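Local structure of carboxypeptidase Y inhibitor (Saccharomyces cerevisiae, 1WPX) at residues His19-Asp24 with Ser212-Ala217; Ser60-Gln65 with Tyr164-Tyr169. The protein acts as a specific and potent inhibitor of the serine protease carboxypeptidase Y and belongs to the phosphatidylethanolamine-binding protein family. All blocks are in the same frame, centred on the assembly; numbering follows the deposited sequence.

From the N terminus the chain runs through helix 8-18 and turns at 19-24, where contact 1 joins it to the last strand, 208-217, closing a loop with 187 residues between its two segments. Contact 2 is nested inside this loop: 60-65, leading into strand 63-69, meets strand 162-170 after an interval of 98 residues. The centres of the two contacts are about 13 Å apart, and they meet through the antiparallel neighbours 162-170 and 208-217. N213 O lies 2.9 Å from F166 N, a probable backbone hydrogen bond. Contact 1 therefore ties the N-terminal helical region to one side of the sheet, whereas contact 2 joins two strands that are not neighbours in it, through buried side chains.

Contact 1 of 2, residues His19-Asp24 with Ser212-Ala217; sequences HGILED and SNFFYA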
# COMPACT_ATOMS: atom_id res chain seq x y z
N HIS B 19 5.84 16.81 -3.78
CA HIS B 19 4.93 17.50 -4.69
C HIS B 19 4.93 19.02 -4.55
O HIS B 19 3.97 19.68 -4.96
CB HIS B 19 3.52 16.93 -4.51
CG HIS B 19 3.45 15.45 -4.73
ND1 HIS B 19 3.37 14.89 -5.99
CD2 HIS B 19 3.52 14.42 -3.86
CE1 HIS B 19 3.40 13.57 -5.88
NE2 HIS B 19 3.49 13.26 -4.61
N GLY B 20 6.00 19.56 -3.98
CA GLY B 20 6.14 21.00 -3.81
C GLY B 20 5.01 21.76 -3.13
O GLY B 20 4.84 22.96 -3.39
N ILE B 21 4.26 21.10 -2.26
CA ILE B 21 3.16 21.76 -1.56
C ILE B 21 3.68 22.72 -0.49
O ILE B 21 3.03 23.71 -0.17
CB ILE B 21 2.23 20.72 -0.89
CG1 ILE B 21 1.69 19.74 -1.93
CG2 ILE B 21 1.10 21.43 -0.17
CD1 ILE B 21 0.76 20.35 -2.95
N LEU B 22 4.85 22.41 0.07
CA LEU B 22 5.44 23.25 1.11
C LEU B 22 6.04 24.56 0.58
O LEU B 22 6.13 25.54 1.31
CB LEU B 22 6.54 22.49 1.87
CG LEU B 22 6.15 21.25 2.68
CD1 LEU B 22 7.39 20.67 3.35
CD2 LEU B 22 5.12 21.62 3.72
N GLU B 23 6.44 24.57 -0.68
CA GLU B 23 7.05 25.75 -1.28
C GLU B 23 6.13 26.53 -2.19
O GLU B 23 6.12 27.76 -2.16
CB GLU B 23 8.31 25.35 -2.04
CG GLU B 23 8.36 23.88 -2.44
CD GLU B 23 8.64 22.97 -1.25
OE1 GLU B 23 8.18 21.80 -1.24
OE2 GLU B 23 9.35 23.43 -0.32
N ASP B 24 5.34 25.83 -3.00
CA ASP B 24 4.44 26.51 -3.91
C ASP B 24 3.20 27.06 -3.23
O ASP B 24 2.69 28.11 -3.63
CB ASP B 24 3.99 25.56 -5.01
CG ASP B 24 5.14 24.93 -5.74
OD1 ASP B 24 4.89 24.08 -6.62
OD2 ASP B 24 6.29 25.30 -5.43
N SER B 212 -3.55 19.44 5.95
CA SER B 212 -3.68 19.54 4.50
C SER B 212 -3.70 18.20 3.77
O SER B 212 -3.02 17.25 4.15
CB SER B 212 -2.54 20.39 3.94
OG SER B 212 -2.63 20.47 2.53
N ASN B 213 -4.50 18.12 2.72
CA ASN B 213 -4.61 16.93 1.88
C ASN B 213 -4.73 17.46 0.46
O ASN B 213 -4.98 18.65 0.27
CB ASN B 213 -5.86 16.13 2.24
CG ASN B 213 -5.77 14.67 1.79
OD1 ASN B 213 -4.96 14.32 0.94
ND2 ASN B 213 -6.62 13.83 2.35
N PHE B 214 -4.56 16.62 -0.55
CA PHE B 214 -4.66 17.10 -1.91
C PHE B 214 -4.81 15.97 -2.93
O PHE B 214 -4.56 14.81 -2.63
CB PHE B 214 -3.44 17.95 -2.27
CG PHE B 214 -2.20 17.15 -2.52
CD1 PHE B 214 -1.67 17.06 -3.80
CD2 PHE B 214 -1.60 16.44 -1.49
CE1 PHE B 214 -0.55 16.27 -4.05
CE2 PHE B 214 -0.48 15.65 -1.73
CZ PHE B 214 0.04 15.57 -3.01
N PHE B 215 -5.21 16.34 -4.14
CA PHE B 215 -5.38 15.36 -5.20
C PHE B 215 -5.05 16.02 -6.54
O PHE B 215 -4.84 17.24 -6.60
CB PHE B 215 -6.82 14.81 -5.19
CG PHE B 215 -7.87 15.78 -5.68
CD1 PHE B 215 -8.25 15.80 -7.02
CD2 PHE B 215 -8.52 16.63 -4.79
CE1 PHE B 215 -9.27 16.65 -7.47
CE2 PHE B 215 -9.55 17.49 -5.22
CZ PHE B 215 -9.92 17.49 -6.56
N TYR B 216 -4.98 15.21 -7.58
CA TYR B 216 -4.70 15.70 -8.92
C TYR B 216 -5.90 15.46 -9.81
O TYR B 216 -6.66 14.50 -9.63
CB TYR B 216 -3.49 14.99 -9.54
CG TYR B 216 -2.13 15.39 -9.02
CD1 TYR B 216 -1.53 14.70 -7.97
CD2 TYR B 216 -1.41 16.43 -9.61
CE1 TYR B 216 -0.24 15.03 -7.52
CE2 TYR B 216 -0.13 16.78 -9.18
CZ TYR B 216 0.45 16.07 -8.13
OH TYR B 216 1.72 16.40 -7.69
N ALA B 217 -6.08 16.35 -10.78
CA ALA B 217 -7.16 16.24 -11.74
C ALA B 217 -6.59 16.78 -13.05
O ALA B 217 -5.73 17.67 -13.05
CB ALA B 217 -8.35 17.06 -11.30
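H19, F214 and Y216 form an aromatic cluster where the turn after helix 8-18 rests on the C-terminal strand of the antiparallel sheet in this phosphatidylethanolamine-binding protein fold. The polar link is between H19 ND1 and Y216 OH, 2.8 Å apart. The proton may sit on either partner, and the angle of 130° makes the bond clearly bent. H19 ND1 reaches the tyrosine at the hydroxyl end of its ring, in the ring plane. The same imidazole turns its carbon side to F214, CD2 lying 3.8 Å from F214 CZ and near the plane of the phenyl ring. With the two planes at 54°, this pair is oblique and not a stack. I21 approaches F214 differently: its CD1 sits over one ring face, displaced from the ring centre, 4.2 Å from F214 CD1. With its CG held between the backbone N and the carbonyl carbon (chi1 75°), F214 lifts its ring off the strand, so that the histidine meets its far end and the isoleucine its face.

The turn that carries H19 and I21 is a Schellman motif ending the helix, with I21 N bonded to Y16 O and G20 N to K17 O. G20 is its C-prime residue, and its positive phi suits glycine. Beyond this first shell, I21 also packs on V165 of the adjoining strand, and F214 on S15 of the helix. H19 NE2 is hydrogen-bonded to an acidic side chain of the other protein's chain in the assembly, so both imidazole nitrogens have partners, one within the inhibitor and one across the interface. R163 NH1 donates a hydrogen bond to H19 O and forms a salt bridge with D24 OD1. D24 N in turn bonds to G20 O at 2.9 Å.

Contact 2 of 2, residues Ser60-Gln65 with Tyr164-Tyr169; sequences SKPQFQ and YVFLLY. With SO4 (sulfate ion), chain G.
F166 has the most surface buried here, 57 Å², meeting F64 and P62 together. F64 presents its edge to the face of F166 in an offset edge-to-face pair, with ring centroids 5.4 Å apart and planes at 73°. Its leading atom, F64 CE1, comes within 3.5 Å of F166 CD2, and F64 CZ sits beside F166 CE2. Each phenylalanine has CG anti to the carbonyl carbon (chi1 -56° in F64, -71° in F166), placing its ring beside its own backbone N; the two side chains cross at about a right angle. P62 adds an aliphatic contact farther out on the ring, its CG 3.8 Å from F166 CZ. Replacing F166 by alanine removes that ring and is likely to leave the F64 edge and P62 CG without their partner, opening a gap in the core. V39 of strand 35-40 touches all three residues. Two residues before F166, Y164 OH donates a long hydrogen bond (3.3 Å) to O2 of a sulfate ion, probably from the crystallisation liquor, which H112 NE2 and A154 N also bind. Strands 63-69 and 162-170, not neighbours in the sheet, thus pack through apolar side chains as across the interior of a curled, sandwich-like antiparallel β fold, consistent with the phosphatidylethanolamine-binding protein family.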
# COMPACT_ATOMS: atom_id res chain seq x y z
N SER B 60 -19.24 18.33 -6.89
CA SER B 60 -19.90 18.95 -5.74
C SER B 60 -18.95 19.11 -4.57
O SER B 60 -17.81 18.65 -4.62
CB SER B 60 -21.11 18.12 -5.32
OG SER B 60 -22.03 17.98 -6.39
N LYS B 61 -19.41 19.75 -3.50
CA LYS B 61 -18.55 19.95 -2.33
C LYS B 61 -18.32 18.63 -1.59
O LYS B 61 -19.26 17.87 -1.36
CB LYS B 61 -19.15 20.99 -1.38
CG LYS B 61 -18.17 21.42 -0.30
CD LYS B 61 -18.59 22.68 0.44
CE LYS B 61 -19.72 22.44 1.42
NZ LYS B 61 -19.99 23.68 2.21
N PRO B 62 -17.06 18.36 -1.20
CA PRO B 62 -16.70 17.14 -0.49
C PRO B 62 -16.94 17.20 1.02
O PRO B 62 -17.18 18.27 1.57
CB PRO B 62 -15.22 16.99 -0.81
CG PRO B 62 -14.77 18.41 -0.78
CD PRO B 62 -15.86 19.13 -1.55
N GLN B 63 -16.86 16.04 1.67
CA GLN B 63 -17.03 15.95 3.12
C GLN B 63 -15.64 15.96 3.75
O GLN B 63 -14.66 15.53 3.14
CB GLN B 63 -17.74 14.66 3.49
CG GLN B 63 -19.10 14.52 2.87
CD GLN B 63 -19.74 13.19 3.20
OE1 GLN B 63 -20.02 12.89 4.37
NE2 GLN B 63 -19.96 12.36 2.17
N PHE B 64 -15.56 16.44 4.99
CA PHE B 64 -14.28 16.52 5.70
C PHE B 64 -14.33 15.89 7.08
O PHE B 64 -15.38 15.77 7.70
CB PHE B 64 -13.87 17.98 5.85
CG PHE B 64 -13.78 18.73 4.55
CD1 PHE B 64 -12.58 18.78 3.85
CD2 PHE B 64 -14.89 19.40 4.04
CE1 PHE B 64 -12.48 19.50 2.65
CE2 PHE B 64 -14.81 20.11 2.84
CZ PHE B 64 -13.59 20.16 2.15
N GLN B 65 -13.15 15.48 7.56
CA GLN B 65 -12.99 14.89 8.88
C GLN B 65 -11.61 15.27 9.35
O GLN B 65 -10.67 15.26 8.56
CB GLN B 65 -13.11 13.36 8.86
CG GLN B 65 -12.84 12.75 10.24
CD GLN B 65 -12.74 11.23 10.22
OE1 GLN B 65 -11.91 10.67 9.52
NE2 GLN B 65 -13.59 10.57 11.01
N TYR B 164 -4.87 20.21 -6.49
CA TYR B 164 -6.04 20.76 -5.80
C TYR B 164 -5.78 20.54 -4.32
O TYR B 164 -5.95 19.42 -3.81
CB TYR B 164 -7.29 20.05 -6.30
CG TYR B 164 -7.58 20.42 -7.73
CD1 TYR B 164 -8.09 21.68 -8.04
CD2 TYR B 164 -7.23 19.57 -8.78
CE1 TYR B 164 -8.25 22.09 -9.36
CE2 TYR B 164 -7.38 19.97 -10.11
CZ TYR B 164 -7.89 21.23 -10.39
OH TYR B 164 -8.01 21.66 -11.69
N VAL B 165 -5.38 21.61 -3.64
CA VAL B 165 -5.01 21.55 -2.23
C VAL B 165 -6.02 22.03 -1.18
O VAL B 165 -6.47 23.17 -1.19
CB VAL B 165 -3.69 22.32 -2.01
CG1 VAL B 165 -3.13 22.03 -0.63
CG2 VAL B 165 -2.68 21.93 -3.08
N PHE B 166 -6.34 21.13 -0.24
CA PHE B 166 -7.24 21.46 0.86
C PHE B 166 -6.38 21.83 2.06
O PHE B 166 -5.40 21.14 2.36
CB PHE B 166 -8.13 20.27 1.23
CG PHE B 166 -9.18 19.97 0.21
CD1 PHE B 166 -9.03 18.91 -0.68
CD2 PHE B 166 -10.35 20.73 0.16
CE1 PHE B 166 -10.02 18.62 -1.62
CE2 PHE B 166 -11.34 20.45 -0.77
CZ PHE B 166 -11.18 19.39 -1.67
N LEU B 167 -6.73 22.92 2.74
CA LEU B 167 -5.98 23.37 3.92
C LEU B 167 -6.92 23.74 5.06
O LEU B 167 -7.90 24.46 4.86
CB LEU B 167 -5.10 24.57 3.58
CG LEU B 167 -4.08 24.42 2.45
CD1 LEU B 167 -4.70 24.89 1.15
CD2 LEU B 167 -2.85 25.23 2.74
N LEU B 168 -6.62 23.24 6.26
CA LEU B 168 -7.43 23.52 7.43
C LEU B 168 -6.68 24.50 8.34
O LEU B 168 -5.56 24.23 8.78
CB LEU B 168 -7.74 22.23 8.20
CG LEU B 168 -8.65 22.40 9.42
CD1 LEU B 168 -10.03 22.78 8.95
CD2 LEU B 168 -8.71 21.12 10.23
N TYR B 169 -7.31 25.64 8.62
CA TYR B 169 -6.70 26.64 9.49
C TYR B 169 -7.49 26.87 10.77
O TYR B 169 -8.71 26.76 10.79
CB TYR B 169 -6.59 27.99 8.78
CG TYR B 169 -5.60 28.05 7.65
CD1 TYR B 169 -5.97 27.70 6.35
CD2 TYR B 169 -4.29 28.47 7.87
CE1 TYR B 169 -5.06 27.78 5.30
CE2 TYR B 169 -3.36 28.55 6.84
CZ TYR B 169 -3.76 28.20 5.54
OH TYR B 169 -2.85 28.30 4.51
S SO4 G . -8.97 25.53 -12.06
O1 SO4 G . -9.81 26.72 -12.29
O2 SO4 G . -9.84 24.36 -11.87
O3 SO4 G . -8.09 25.32 -13.22
O4 SO4 G . -8.15 25.75 -10.86